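Local coordinates for carbonic anhydrase (Unidentified, PDB 3R1W), which probably catalyses the reversible hydration of carbon dioxide to bicarbonate, as a trimeric gamma-class carbonic anhydrase built on a left-handed beta-helix, at residues Val38-Asp43 / Ala50-Asp55; His74-His77 / Tyr81-Gly84. One frame throughout, in Å; residues are numbered along the deposited sequence.

Contact 1 (Val38-Asp43 / Ala50-Asp55)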
ATOM      1  N   VAL B  38      15.691 -13.529   6.224  1.00  8.08           N
ATOM      2  CA  VAL B  38      15.976 -12.295   5.502  1.00  8.46           C
ATOM      3  C   VAL B  38      17.373 -11.826   5.875  1.00  8.31           C
ATOM      4  O   VAL B  38      17.724 -11.791   7.052  1.00  8.88           O
ATOM      5  CB  VAL B  38      14.992 -11.162   5.904  1.00  7.33           C
ATOM      6  CG1 VAL B  38      15.386  -9.835   5.218  1.00  7.05           C
ATOM      7  CG2 VAL B  38      13.552 -11.543   5.580  1.00  8.21           C
ATOM      8  N   GLU B  39      18.159 -11.431   4.878  1.00 11.05           N
ATOM      9  CA  GLU B  39      19.466 -10.850   5.140  1.00  8.94           C
ATOM     10  C   GLU B  39      19.539  -9.478   4.488  1.00  8.38           C
ATOM     11  O   GLU B  39      19.121  -9.310   3.347  1.00 11.54           O
ATOM     12  CB  GLU B  39      20.583 -11.741   4.583  1.00 11.43           C
ATOM     13  CG  GLU B  39      20.587 -13.145   5.163  1.00 19.02           C
ATOM     14  CD  GLU B  39      21.801 -13.959   4.747  1.00 30.38           C
ATOM     15  OE1 GLU B  39      22.714 -13.402   4.092  1.00 21.17           O
ATOM     16  OE2 GLU B  39      21.835 -15.164   5.081  1.00 33.01           O
ATOM     17  N   LEU B  40      20.045  -8.502   5.233  1.00 11.74           N
ATOM     18  CA  LEU B  40      20.222  -7.147   4.716  1.00  7.95           C
ATOM     19  C   LEU B  40      21.686  -6.751   4.824  1.00  9.34           C
ATOM     20  O   LEU B  40      22.292  -6.888   5.884  1.00 10.69           O
ATOM     21  CB  LEU B  40      19.374  -6.143   5.512  1.00  8.02           C
ATOM     22  CG  LEU B  40      17.881  -6.439   5.651  1.00 15.43           C
ATOM     23  CD1 LEU B  40      17.212  -5.376   6.511  1.00 22.76           C
ATOM     24  CD2 LEU B  40      17.241  -6.493   4.293  1.00 18.61           C
ATOM     25  N   GLY B  41      22.239  -6.236   3.732  1.00 10.40           N
ATOM     26  CA  GLY B  41      23.624  -5.786   3.710  1.00  7.58           C
ATOM     27  C   GLY B  41      23.862  -4.489   4.458  1.00  9.78           C
ATOM     28  O   GLY B  41      22.923  -3.820   4.904  1.00  7.28           O
ATOM     29  N   ASP B  42      25.137  -4.127   4.596  1.00  9.18           N
ATOM     30  CA  ASP B  42      25.511  -2.901   5.288  1.00 10.42           C
ATOM     31  C   ASP B  42      24.781  -1.690   4.707  1.00  8.39           C
ATOM     32  O   ASP B  42      24.608  -1.572   3.493  1.00  7.80           O
ATOM     33  CB  ASP B  42      27.023  -2.663   5.192  1.00 14.65           C
ATOM     34  CG  ASP B  42      27.842  -3.733   5.895  1.00 15.39           C
ATOM     35  OD1 ASP B  42      27.265  -4.554   6.641  1.00 11.67           O
ATOM     36  OD2 ASP B  42      29.083  -3.744   5.699  1.00 14.04           O
ATOM     37  N   ASP B  43      24.354  -0.793   5.587  1.00  9.94           N
ATOM     38  CA  ASP B  43      23.791   0.493   5.177  1.00 11.90           C
ATOM     39  C   ASP B  43      22.421   0.408   4.500  1.00 10.30           C
ATOM     40  O   ASP B  43      21.979   1.385   3.892  1.00  9.88           O
ATOM     41  CB  ASP B  43      24.776   1.275   4.279  1.00 11.14           C
ATOM     42  CG  ASP B  43      25.961   1.838   5.053  1.00 12.88           C
ATOM     43  OD1 ASP B  43      25.766   2.329   6.187  1.00 10.39           O
ATOM     44  OD2 ASP B  43      27.097   1.790   4.525  1.00 13.05           O
ATOM     45  N   ALA B  50       6.906  -0.857   6.028  1.00  4.22           N
ATOM     46  CA  ALA B  50       7.295  -1.842   5.017  1.00  4.94           C
ATOM     47  C   ALA B  50       7.278  -3.256   5.606  1.00  7.20           C
ATOM     48  O   ALA B  50       7.491  -3.442   6.811  1.00  8.57           O
ATOM     49  CB  ALA B  50       8.671  -1.529   4.445  1.00  6.39           C
ATOM     50  N   VAL B  51       7.050  -4.245   4.746  1.00  4.08           N
ATOM     51  CA  VAL B  51       7.033  -5.642   5.160  1.00  3.63           C
ATOM     52  C   VAL B  51       8.021  -6.437   4.326  1.00  6.13           C
ATOM     53  O   VAL B  51       8.008  -6.353   3.097  1.00  6.67           O
ATOM     54  CB  VAL B  51       5.622  -6.267   4.997  1.00  4.00           C
ATOM     55  CG1 VAL B  51       5.639  -7.747   5.402  1.00  8.40           C
ATOM     56  CG2 VAL B  51       4.610  -5.497   5.830  1.00  6.16           C
ATOM     57  N   ILE B  52       8.892  -7.191   4.996  1.00  3.55           N
ATOM     58  CA  ILE B  52       9.774  -8.133   4.315  1.00  1.82           C
ATOM     59  C   ILE B  52       9.577  -9.501   4.979  1.00  4.55           C
ATOM     60  O   ILE B  52      10.088  -9.759   6.074  1.00  6.91           O
ATOM     61  CB  ILE B  52      11.259  -7.694   4.394  1.00  5.35           C
ATOM     62  CG1 ILE B  52      11.404  -6.206   4.054  1.00  7.80           C
ATOM     63  CG2 ILE B  52      12.108  -8.524   3.434  1.00  5.07           C
ATOM     64  CD1 ILE B  52      12.836  -5.709   4.158  1.00  8.82           C
ATOM     65  N   ARG B  53       8.805 -10.356   4.321  1.00  6.32           N
ATOM     66  CA  ARG B  53       8.342 -11.596   4.949  1.00  6.84           C
ATOM     67  C   ARG B  53       9.026 -12.819   4.331  1.00  6.46           C
ATOM     68  O   ARG B  53       8.615 -13.322   3.284  1.00  7.88           O
ATOM     69  CB  ARG B  53       6.805 -11.696   4.899  1.00  4.76           C
ATOM     70  CG  ARG B  53       6.240 -12.991   5.522  1.00  6.61           C
ATOM     71  CD  ARG B  53       4.795 -12.870   6.047  1.00  9.62           C
ATOM     72  NE  ARG B  53       3.791 -12.583   5.022  1.00  6.45           N
ATOM     73  CZ  ARG B  53       3.134 -13.500   4.315  1.00  8.30           C
ATOM     74  NH1 ARG B  53       3.392 -14.793   4.489  1.00  7.52           N
ATOM     75  NH2 ARG B  53       2.225 -13.120   3.418  1.00  6.01           N
ATOM     76  N   GLY B  54      10.093 -13.275   4.979  1.00  6.69           N
ATOM     77  CA  GLY B  54      10.850 -14.418   4.488  1.00  4.59           C
ATOM     78  C   GLY B  54      10.495 -15.687   5.233  1.00  7.42           C
ATOM     79  O   GLY B  54      11.350 -16.309   5.855  1.00  8.79           O
ATOM     80  N   ASP B  55       9.232 -16.075   5.169  1.00  6.68           N
ATOM     81  CA  ASP B  55       8.788 -17.247   5.916  1.00  7.81           C
ATOM     82  C   ASP B  55       8.927 -18.542   5.111  1.00 12.11           C
ATOM     83  O   ASP B  55       9.522 -19.507   5.586  1.00 14.56           O
ATOM     84  CB  ASP B  55       7.373 -17.068   6.499  1.00  7.23           C
ATOM     85  CG  ASP B  55       6.359 -16.515   5.502  1.00  9.80           C
ATOM     86  OD1 ASP B  55       6.651 -16.416   4.282  1.00  9.91           O
ATOM     87  OD2 ASP B  55       5.243 -16.184   5.968  1.00  7.25           O
TER
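Inside the left-handed beta-helix of the hexapeptide-repeat fold, Val-38 and Ile-52 meet in the apolar core, one from each of two faces of the prism. Their side chains cross at about a right angle, and Val-38 CG1 lies 4.0 Å from Ile-52 CG2. Val-38 CG1 stands anti to the backbone N (chi1 175°); the other branch, CG2, reaches the backbone of the second strand, 3.9 Å from Gly-54 N. There Gly-54, without a side chain, lets the valine methyl come close to the main chain. Leu-40 adds a looser touch, its CD2 4.5 Å from Ile-52 CD1. Strands 38-40 and 51-54, in different sheets, run at 129° to each other and are joined by apolar contacts between side chains and from methyl to main chain. Arg-53 leaves its strand away from 38-43, and its NH1 donates to the syn lone pair of Asp-55 OD2 at 2.7 Å, a salt bridge in the plane of the guanidinium, whose NH2 pairs with Asp-69 of the second subunit. Strand 38-40 lies in its sheet between strands 21-22 and 58-61, with Ile-59 of the latter touching both Val-38 and Ile-52, while strand 51-54 runs between strands 33-35 and 72-74.

Contact 2 (His74-His77 / Tyr81-Gly84)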
ATOM      1  N   HIS B  74       8.009 -10.220  -0.710  1.00  6.16           N
ATOM      2  CA  HIS B  74       7.644 -11.572  -0.331  1.00  5.04           C
ATOM      3  C   HIS B  74       8.117 -12.564  -1.393  1.00  7.90           C
ATOM      4  O   HIS B  74       8.811 -12.203  -2.344  1.00  8.34           O
ATOM      5  CB  HIS B  74       6.129 -11.673  -0.067  1.00  7.45           C
ATOM      6  CG  HIS B  74       5.722 -12.923   0.656  1.00  7.13           C
ATOM      7  ND1 HIS B  74       4.700 -13.740   0.222  1.00 11.23           N
ATOM      8  CD2 HIS B  74       6.218 -13.505   1.776  1.00  7.34           C
ATOM      9  CE1 HIS B  74       4.581 -14.771   1.042  1.00  8.25           C
ATOM     10  NE2 HIS B  74       5.490 -14.651   1.994  1.00  7.73           N
ATOM     11  N   ILE B  75       7.758 -13.819  -1.202  1.00  5.77           N
ATOM     12  CA  ILE B  75       8.318 -14.898  -1.987  1.00  5.52           C
ATOM     13  C   ILE B  75       7.257 -15.952  -2.271  1.00 11.37           C
ATOM     14  O   ILE B  75       6.116 -15.835  -1.814  1.00 10.61           O
ATOM     15  CB  ILE B  75       9.516 -15.530  -1.256  1.00  9.16           C
ATOM     16  CG1 ILE B  75       9.234 -15.666   0.254  1.00  9.20           C
ATOM     17  CG2 ILE B  75      10.752 -14.660  -1.444  1.00  8.39           C
ATOM     18  CD1 ILE B  75       8.074 -16.625   0.633  1.00  8.34           C
ATOM     19  N   THR B  76       7.628 -16.981  -3.026  1.00  8.92           N
ATOM     20  CA  THR B  76       6.682 -18.050  -3.339  1.00 11.42           C
ATOM     21  C   THR B  76       7.211 -19.402  -2.857  1.00 14.23           C
ATOM     22  O   THR B  76       8.339 -19.780  -3.165  1.00 11.73           O
ATOM     23  CB  THR B  76       6.416 -18.125  -4.852  1.00 11.75           C
ATOM     24  OG1 THR B  76       5.745 -16.935  -5.276  1.00 15.63           O
ATOM     25  CG2 THR B  76       5.550 -19.345  -5.194  1.00 12.00           C
ATOM     26  N   HIS B  77       6.396 -20.138  -2.107  1.00 11.30           N
ATOM     27  CA  HIS B  77       6.851 -21.423  -1.601  1.00 14.14           C
ATOM     28  C   HIS B  77       6.976 -22.457  -2.721  1.00 14.06           C
ATOM     29  O   HIS B  77       6.280 -22.393  -3.738  1.00 12.66           O
ATOM     30  CB  HIS B  77       5.948 -21.928  -0.464  1.00 17.48           C
ATOM     31  CG  HIS B  77       4.631 -22.478  -0.920  1.00 15.86           C
ATOM     32  ND1 HIS B  77       4.349 -23.829  -0.911  1.00 21.64           N
ATOM     33  CD2 HIS B  77       3.511 -21.864  -1.368  1.00 15.13           C
ATOM     34  CE1 HIS B  77       3.119 -24.025  -1.349  1.00 17.33           C
ATOM     35  NE2 HIS B  77       2.585 -22.849  -1.631  1.00 21.74           N
ATOM     36  N   TYR B  81       2.786 -26.405  -7.940  1.00 13.28           N
ATOM     37  CA  TYR B  81       2.335 -25.247  -8.702  1.00  9.80           C
ATOM     38  C   TYR B  81       3.517 -24.351  -9.067  1.00 16.83           C
ATOM     39  O   TYR B  81       3.477 -23.631 -10.070  1.00 16.38           O
ATOM     40  CB  TYR B  81       1.282 -24.463  -7.916  1.00  6.58           C
ATOM     41  CG  TYR B  81       0.026 -25.259  -7.656  1.00 12.11           C
ATOM     42  CD1 TYR B  81      -0.092 -26.046  -6.518  1.00 11.00           C
ATOM     43  CD2 TYR B  81      -1.033 -25.241  -8.560  1.00  9.80           C
ATOM     44  CE1 TYR B  81      -1.238 -26.793  -6.273  1.00  8.38           C
ATOM     45  CE2 TYR B  81      -2.182 -25.982  -8.327  1.00  9.48           C
ATOM     46  CZ  TYR B  81      -2.281 -26.750  -7.182  1.00 13.61           C
ATOM     47  OH  TYR B  81      -3.420 -27.487  -6.953  1.00 14.25           O
ATOM     48  N   ASN B  82       4.573 -24.417  -8.257  1.00 10.16           N
ATOM     49  CA  ASN B  82       5.799 -23.646  -8.491  1.00  9.84           C
ATOM     50  C   ASN B  82       7.038 -24.427  -8.047  1.00 16.73           C
ATOM     51  O   ASN B  82       7.591 -24.181  -6.981  1.00 12.62           O
ATOM     52  CB  ASN B  82       5.745 -22.296  -7.757  1.00 11.64           C
ATOM     53  CG  ASN B  82       4.613 -21.407  -8.238  1.00 14.67           C
ATOM     54  OD1 ASN B  82       4.689 -20.811  -9.316  1.00 14.33           O
ATOM     55  ND2 ASN B  82       3.564 -21.292  -7.428  1.00 14.75           N
ATOM     56  N   PRO B  83       7.479 -25.390  -8.867  1.00 18.30           N
ATOM     57  CA  PRO B  83       8.610 -26.242  -8.484  1.00 15.95           C
ATOM     58  C   PRO B  83       9.818 -25.430  -8.032  1.00 16.55           C
ATOM     59  O   PRO B  83      10.290 -24.573  -8.780  1.00 16.13           O
ATOM     60  CB  PRO B  83       8.924 -26.994  -9.782  1.00 17.57           C
ATOM     61  CG  PRO B  83       7.604 -27.085 -10.467  1.00 19.63           C
ATOM     62  CD  PRO B  83       6.888 -25.793 -10.154  1.00 17.98           C
ATOM     63  N   GLY B  84      10.297 -25.692  -6.816  1.00 14.98           N
ATOM     64  CA  GLY B  84      11.452 -24.995  -6.275  1.00 16.90           C
ATOM     65  C   GLY B  84      11.138 -23.636  -5.660  1.00 17.29           C
ATOM     66  O   GLY B  84      11.986 -23.046  -4.990  1.00 14.58           O
TER
HETATM   67  O   HOH W   1       3.729 -22.555  -4.915  1.00 14.01           O
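The methyl of Thr-76 lies over one face of the Asn-82 amide, with CG2 3.6 Å from Asn-82 ND2 and 3.8 Å from Asn-82 CG, the two side chains crossing at about a right angle. With chi1 at -66°, OG1 lies beside the backbone N and CG2 anti to it, which turns the methyl toward Asn-82 while OG1 hydrogen-bonds to Asp-121. The polar link between the segments passes through one water: it donates to His-77 O at 2.8 Å and accepts from Asn-82 ND2, also at 2.8 Å. That water sits 3.4 Å above one face of the His-77 ring, offset toward its rim. The amide thus packs on a methyl and reaches the His-77 carbonyl through the water. Farther out, Ser-79 OG accepts from Tyr-81 N and Gly-84 O accepts from His-57, while Thr-76 pairs through its backbone with Tyr-86. Tyr-81 reaches the second subunit, where its hydroxyl bonds to Ser-166 and its ring meets Phe-167 edge-to-face. Both segments belong to the long loop between strands 72-74 and 88-90, which leaves one corner of the left-handed beta-helix and extends to the second subunit, consistent with a gamma-class carbonic anhydrase trimer.

How the contacts relate
Contact 1 is a buried junction between two faces of the beta-helix, whereas contact 2 lies farther out, its centre about 18 Å from the centre of the chain, within a loop leaving the coil. Their chemistry follows: aliphatic branches, packed on each other and on main chain, join contact 1, while contact 2 relies on a methyl over an amide and a bridging water. The two centres are about 18 Å apart, yet 50-55 and 74-77 adjoin, since strands 51-54 and 72-74 are neighbours in one parallel sheet and Asp-55 OD1 probably hydrogen-bonds to His-74 NE2 at 3.1 Å. Both contacts also border the second subunit, through Arg-53 in contact 1 and Tyr-81 in contact 2.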